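Local coordinates for hypothetical conserved protein (Thermus thermophilus, PDB 3DZM), which is of unknown function but forms a calcium-binding beta-barrel that is a major protein of the outer membrane, at residues Val42-Gly47 against Leu84-Leu89; Cys166-Glu171 against Lys178-Val183. All coordinates share one frame; numbering follows the deposited sequence.

Contact 1. Residues Val42-Gly47 against Leu84-Leu89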
loop_
_atom_site.group_PDB
_atom_site.type_symbol
_atom_site.label_atom_id
_atom_site.label_comp_id
_atom_site.label_asym_id
_atom_site.label_seq_id
_atom_site.Cartn_x
_atom_site.Cartn_y
_atom_site.Cartn_z
ATOM N N VAL A 42 -9.423 -17.400 4.651
ATOM C CA VAL A 42 -8.085 -16.818 4.654
ATOM C C VAL A 42 -7.831 -16.208 3.283
ATOM O O VAL A 42 -8.204 -16.788 2.273
ATOM C CB VAL A 42 -7.057 -17.872 5.003
ATOM C CG1 VAL A 42 -5.686 -17.379 4.743
ATOM C CG2 VAL A 42 -7.202 -18.212 6.473
ATOM N N ARG A 43 -7.276 -14.996 3.257
ATOM C CA ARG A 43 -6.924 -14.336 2.006
ATOM C C ARG A 43 -5.454 -13.901 2.054
ATOM O O ARG A 43 -5.048 -13.241 3.017
ATOM C CB ARG A 43 -7.851 -13.140 1.726
ATOM C CG ARG A 43 -7.475 -12.391 0.460
ATOM C CD ARG A 43 -8.425 -11.313 0.070
ATOM N NE ARG A 43 -8.590 -10.373 1.154
ATOM C CZ ARG A 43 -9.283 -9.253 1.046
ATOM N NH1 ARG A 43 -9.847 -8.967 -0.111
ATOM N NH2 ARG A 43 -9.415 -8.439 2.091
ATOM N N LEU A 44 -4.653 -14.305 1.056
ATOM C CA LEU A 44 -3.303 -13.738 0.862
ATOM C C LEU A 44 -3.346 -12.887 -0.376
ATOM O O LEU A 44 -3.852 -13.333 -1.396
ATOM C CB LEU A 44 -2.267 -14.795 0.546
ATOM C CG LEU A 44 -1.558 -15.625 1.579
ATOM C CD1 LEU A 44 -2.592 -16.237 2.464
ATOM C CD2 LEU A 44 -0.839 -16.697 0.825
ATOM N N GLY A 45 -2.790 -11.687 -0.313
ATOM C CA GLY A 45 -2.933 -10.768 -1.415
ATOM C C GLY A 45 -1.740 -9.874 -1.583
ATOM O O GLY A 45 -1.010 -9.631 -0.626
ATOM N N VAL A 46 -1.537 -9.392 -2.808
ATOM C CA VAL A 46 -0.484 -8.422 -3.037
ATOM C C VAL A 46 -1.079 -7.202 -3.700
ATOM O O VAL A 46 -1.941 -7.339 -4.567
ATOM C CB VAL A 46 0.715 -9.010 -3.815
ATOM C CG1 VAL A 46 0.271 -9.599 -5.109
ATOM C CG2 VAL A 46 1.737 -7.964 -4.033
ATOM N N GLY A 47 -0.681 -6.019 -3.228
ATOM C CA GLY A 47 -1.155 -4.774 -3.796
ATOM C C GLY A 47 -0.037 -3.912 -4.366
ATOM O O GLY A 47 1.058 -3.828 -3.794
ATOM N N LEU A 84 2.109 -6.759 0.955
ATOM C CA LEU A 84 1.780 -8.167 1.135
ATOM C C LEU A 84 0.913 -8.236 2.342
ATOM O O LEU A 84 1.210 -7.641 3.373
ATOM C CB LEU A 84 3.034 -8.999 1.347
ATOM C CG LEU A 84 3.642 -9.440 0.024
ATOM C CD1 LEU A 84 4.103 -8.221 -0.708
ATOM C CD2 LEU A 84 4.786 -10.369 0.245
ATOM N N SER A 85 -0.186 -8.948 2.210
ATOM C CA SER A 85 -1.158 -8.991 3.280
ATOM C C SER A 85 -1.724 -10.410 3.524
ATOM O O SER A 85 -1.830 -11.226 2.625
ATOM C CB SER A 85 -2.277 -7.972 2.999
ATOM O OG SER A 85 -3.380 -8.648 2.439
ATOM N N LEU A 86 -2.066 -10.688 4.772
ATOM C CA LEU A 86 -2.788 -11.887 5.142
ATOM C C LEU A 86 -3.989 -11.495 5.999
ATOM O O LEU A 86 -3.831 -10.757 6.963
ATOM C CB LEU A 86 -1.894 -12.844 5.928
ATOM C CG LEU A 86 -2.722 -13.999 6.489
ATOM C CD1 LEU A 86 -2.889 -15.097 5.450
ATOM C CD2 LEU A 86 -2.089 -14.540 7.734
ATOM N N ASP A 87 -5.180 -11.976 5.627
ATOM C CA ASP A 87 -6.415 -11.671 6.339
ATOM C C ASP A 87 -7.109 -12.938 6.769
ATOM O O ASP A 87 -7.297 -13.838 5.973
ATOM C CB ASP A 87 -7.450 -10.948 5.462
ATOM C CG ASP A 87 -6.925 -9.732 4.778
ATOM O OD1 ASP A 87 -6.053 -9.065 5.342
ATOM O OD2 ASP A 87 -7.410 -9.424 3.672
ATOM N N VAL A 88 -7.546 -12.980 8.021
ATOM C CA VAL A 88 -8.507 -13.974 8.460
ATOM C C VAL A 88 -9.884 -13.348 8.338
ATOM O O VAL A 88 -10.098 -12.257 8.854
ATOM C CB VAL A 88 -8.227 -14.397 9.912
ATOM C CG1 VAL A 88 -9.383 -15.279 10.510
ATOM C CG2 VAL A 88 -6.836 -15.053 9.987
ATOM N N LEU A 89 -10.781 -14.031 7.616
ATOM C CA LEU A 89 -12.163 -13.612 7.378
ATOM C C LEU A 89 -13.124 -14.503 8.127
ATOM O O LEU A 89 -12.935 -15.692 8.167
ATOM C CB LEU A 89 -12.490 -13.766 5.897
ATOM C CG LEU A 89 -11.500 -13.127 4.932
ATOM C CD1 LEU A 89 -11.159 -14.048 3.799
ATOM C CD2 LEU A 89 -12.115 -11.854 4.417
#
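V42 to V46 pair with V88 to L84 as neighbouring antiparallel strands, their short axes 4.8 Å apart at closest approach and 163° apart in direction. R43 with D87 and G45 with S85 are the hydrogen-bonded pairs, each closed by two backbone bonds; R43 N to D87 O measures 3.0 Å. V42–V88, L44–L86 and V46–L84 are the non-hydrogen-bonded pairs between and beyond them. On the face that carries these last three pairs the side chains are aliphatic. L86 CD1 lies 3.7 Å from V42 CG1 and also meets L44 CD1, while the side chains of V46 and L84 lie side by side, with CG2 of V46 4.1 Å from CD1 of L84. The pattern is that of an outer-membrane beta-barrel, in which an apolar outer surface probably faces lipid and the other surface turns to the barrel interior. R43 and D87 occupy that inner surface and are buried. The arginine chain bends at chi3 (56°), which sets NE beside the carboxylate; NE and NH2 then converge on D87 OD2, at 2.9 Å and 2.7 Å respectively. The guanidinium and carboxylate planes are 64° apart, and OD2 alone takes both donors at the guanidinium edge, while D87 OD1 forms a salt bridge with R108. R43 itself also forms salt bridges to E14 and D156 and a cation-pi contact with Y104. A leucine in place of R43 would probably leave D87 OD2 without both of these donors and E14 and D156 without this salt-bridge partner. Next to this network, L89 CD1 comes 4.0 Å from R43 CB, and L89 also touches Y104 and R142.

Contact 2. Residues Cys166-Glu171 against Lys178-Val183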
loop_
_atom_site.group_PDB
_atom_site.type_symbol
_atom_site.label_atom_id
_atom_site.label_comp_id
_atom_site.label_asym_id
_atom_site.label_seq_id
_atom_site.Cartn_x
_atom_site.Cartn_y
_atom_site.Cartn_z
ATOM N N CYS A 166 12.918 2.067 9.572
ATOM C CA CYS A 166 14.072 2.794 9.061
ATOM C C CYS A 166 13.796 3.299 7.643
ATOM O O CYS A 166 12.955 2.744 6.938
ATOM C CB CYS A 166 15.322 1.897 9.092
ATOM S SG CYS A 166 15.982 1.614 10.743
ATOM N N PHE A 167 14.493 4.358 7.246
ATOM C CA PHE A 167 14.492 4.842 5.861
ATOM C C PHE A 167 15.845 4.639 5.203
ATOM O O PHE A 167 16.865 4.813 5.845
ATOM C CB PHE A 167 14.222 6.329 5.824
ATOM C CG PHE A 167 12.841 6.689 6.169
ATOM C CD1 PHE A 167 11.818 6.499 5.259
ATOM C CD2 PHE A 167 12.551 7.220 7.402
ATOM C CE1 PHE A 167 10.536 6.851 5.577
ATOM C CE2 PHE A 167 11.266 7.567 7.728
ATOM C CZ PHE A 167 10.265 7.392 6.813
ATOM N N THR A 168 15.857 4.313 3.917
ATOM C CA THR A 168 17.110 4.154 3.185
ATOM C C THR A 168 17.117 5.081 1.983
ATOM O O THR A 168 16.263 4.958 1.130
ATOM C CB THR A 168 17.231 2.736 2.703
ATOM O OG1 THR A 168 17.267 1.878 3.840
ATOM C CG2 THR A 168 18.479 2.538 1.905
ATOM N N ARG A 169 18.066 6.013 1.931
ATOM C CA ARG A 169 18.221 6.955 0.802
ATOM C C ARG A 169 19.318 6.487 -0.198
ATOM O O ARG A 169 20.370 5.999 0.189
ATOM C CB ARG A 169 18.460 8.410 1.318
ATOM C CG ARG A 169 17.948 9.589 0.405
ATOM C CD ARG A 169 17.381 10.872 1.193
ATOM N NE ARG A 169 16.246 11.539 0.487
ATOM C CZ ARG A 169 15.487 12.570 0.913
ATOM N NH1 ARG A 169 15.655 13.184 2.103
ATOM N NH2 ARG A 169 14.519 12.981 0.105
ATOM N N VAL A 170 19.047 6.604 -1.488
ATOM C CA VAL A 170 20.057 6.367 -2.518
ATOM C C VAL A 170 20.073 7.530 -3.494
ATOM O O VAL A 170 19.083 7.754 -4.185
ATOM C CB VAL A 170 19.816 5.038 -3.318
ATOM C CG1 VAL A 170 20.932 4.822 -4.309
ATOM C CG2 VAL A 170 19.812 3.905 -2.400
ATOM N N GLU A 171 21.186 8.267 -3.539
ATOM C CA GLU A 171 21.425 9.283 -4.572
ATOM C C GLU A 171 22.238 8.659 -5.702
ATOM O O GLU A 171 23.108 7.849 -5.444
ATOM C CB GLU A 171 22.216 10.472 -4.021
ATOM C CG GLU A 171 22.017 10.847 -2.550
ATOM C CD GLU A 171 22.930 12.027 -2.128
ATOM O OE1 GLU A 171 24.149 11.980 -2.419
ATOM O OE2 GLU A 171 22.437 13.002 -1.507
ATOM N N LYS A 178 27.120 6.142 -6.930
ATOM C CA LYS A 178 25.987 5.988 -6.020
ATOM C C LYS A 178 26.376 6.178 -4.578
ATOM O O LYS A 178 27.467 5.807 -4.134
ATOM C CB LYS A 178 25.264 4.650 -6.207
ATOM C CG LYS A 178 24.465 4.568 -7.494
ATOM C CD LYS A 178 23.442 3.442 -7.466
ATOM C CE LYS A 178 22.782 3.255 -8.841
ATOM N NZ LYS A 178 22.013 1.970 -8.954
ATOM N N SER A 179 25.467 6.793 -3.847
ATOM C CA SER A 179 25.647 6.984 -2.432
ATOM C C SER A 179 24.460 6.338 -1.727
ATOM O O SER A 179 23.350 6.287 -2.280
ATOM C CB SER A 179 25.711 8.468 -2.139
ATOM O OG SER A 179 26.117 8.678 -0.808
ATOM N N GLN A 180 24.687 5.812 -0.530
ATOM C CA GLN A 180 23.580 5.284 0.255
ATOM C C GLN A 180 23.699 5.553 1.749
ATOM O O GLN A 180 24.800 5.608 2.295
ATOM C CB GLN A 180 23.429 3.811 0.026
ATOM C CG GLN A 180 22.851 3.141 1.212
ATOM C CD GLN A 180 22.441 1.710 0.947
ATOM O OE1 GLN A 180 22.362 1.252 -0.207
ATOM N NE2 GLN A 180 22.159 0.991 2.028
ATOM N N SER A 181 22.555 5.733 2.403
ATOM C CA SER A 181 22.511 6.010 3.841
ATOM C C SER A 181 21.149 5.649 4.397
ATOM O O SER A 181 20.234 5.290 3.645
ATOM C CB SER A 181 22.803 7.480 4.130
ATOM O OG SER A 181 21.966 8.339 3.366
ATOM N N SER A 182 21.008 5.734 5.715
ATOM C CA SER A 182 19.755 5.333 6.350
ATOM C C SER A 182 19.600 5.983 7.692
ATOM O O SER A 182 20.574 6.164 8.406
ATOM C CB SER A 182 19.694 3.815 6.511
ATOM O OG SER A 182 20.837 3.352 7.191
ATOM N N VAL A 183 18.374 6.345 8.038
ATOM C CA VAL A 183 18.099 6.867 9.366
ATOM C C VAL A 183 17.128 5.943 10.020
ATOM O O VAL A 183 16.234 5.411 9.372
ATOM C CB VAL A 183 17.421 8.222 9.358
ATOM C CG1 VAL A 183 17.774 8.956 10.646
ATOM C CG2 VAL A 183 17.829 9.016 8.137
#
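The beta hairpin of strands 151-172 and 178-183 brings F167 against V183, R169 against S181 and E171 against S179 as its antiparallel hydrogen-bonded pairs. F167 N to V183 O, at 2.9 Å, is nearly straight (167° at the hydrogen), as is S179 N to E171 O at 3.0 Å, whereas the return bond from E171 N is weak. Just beyond the F167–V183 pair, C166 CB lies 3.6 Å from V183 O, and C166 SG forms the disulfide with C184, which ties the hairpin covalently at this end of the ladder. On the face bearing T168, V170 and Q180 the side chains lie against backbone as much as against each other. T168 CG2, anti to its own backbone N, sits 3.7 Å from S181 O, and the extended side chain of Q180 crosses that of T168 obliquely, with Q180 NE2 4.0 Å from T168 CG2. V170 CG1 similarly approaches S179 O at 3.5 Å. The hairpin is a surface extension of the barrel wall: strand 151-172 pairs on its other edge with strand 127-148, where backbone hydrogen bonds link T168 to S131 and V170 to T129. On the opposite face, F167 and V183 both touch V193 of helix 190-196. R169 CB stays near S181 OG, at 4.1 Å, but its far end leads away from the partner strand, and the side chain also touches Q128 and the calcium-binding residue L54.

How the contacts relate
Both contacts belong to one curled antiparallel sheet, yet they lie far apart in it: their centres are about 30 Å apart and their nearest atoms about 16 Å. Contact 1 sits in the barrel wall, its centre about 12 Å from that of the chain; the centre of contact 2 is farther out, at about 21 Å. Neither contact supplies a calcium ligand. Strands 40-50 and 76-90, paired in contact 1, flank the site in sequence, since D52, L54 and D56 follow the first and E77 lies on the second. From contact 2, the R169 side chain comes about 11 Å from the ion and about 4 Å from the side chain of L54. D156, a partner of R43, stands on strand 151-172, the same strand as residues 166-171.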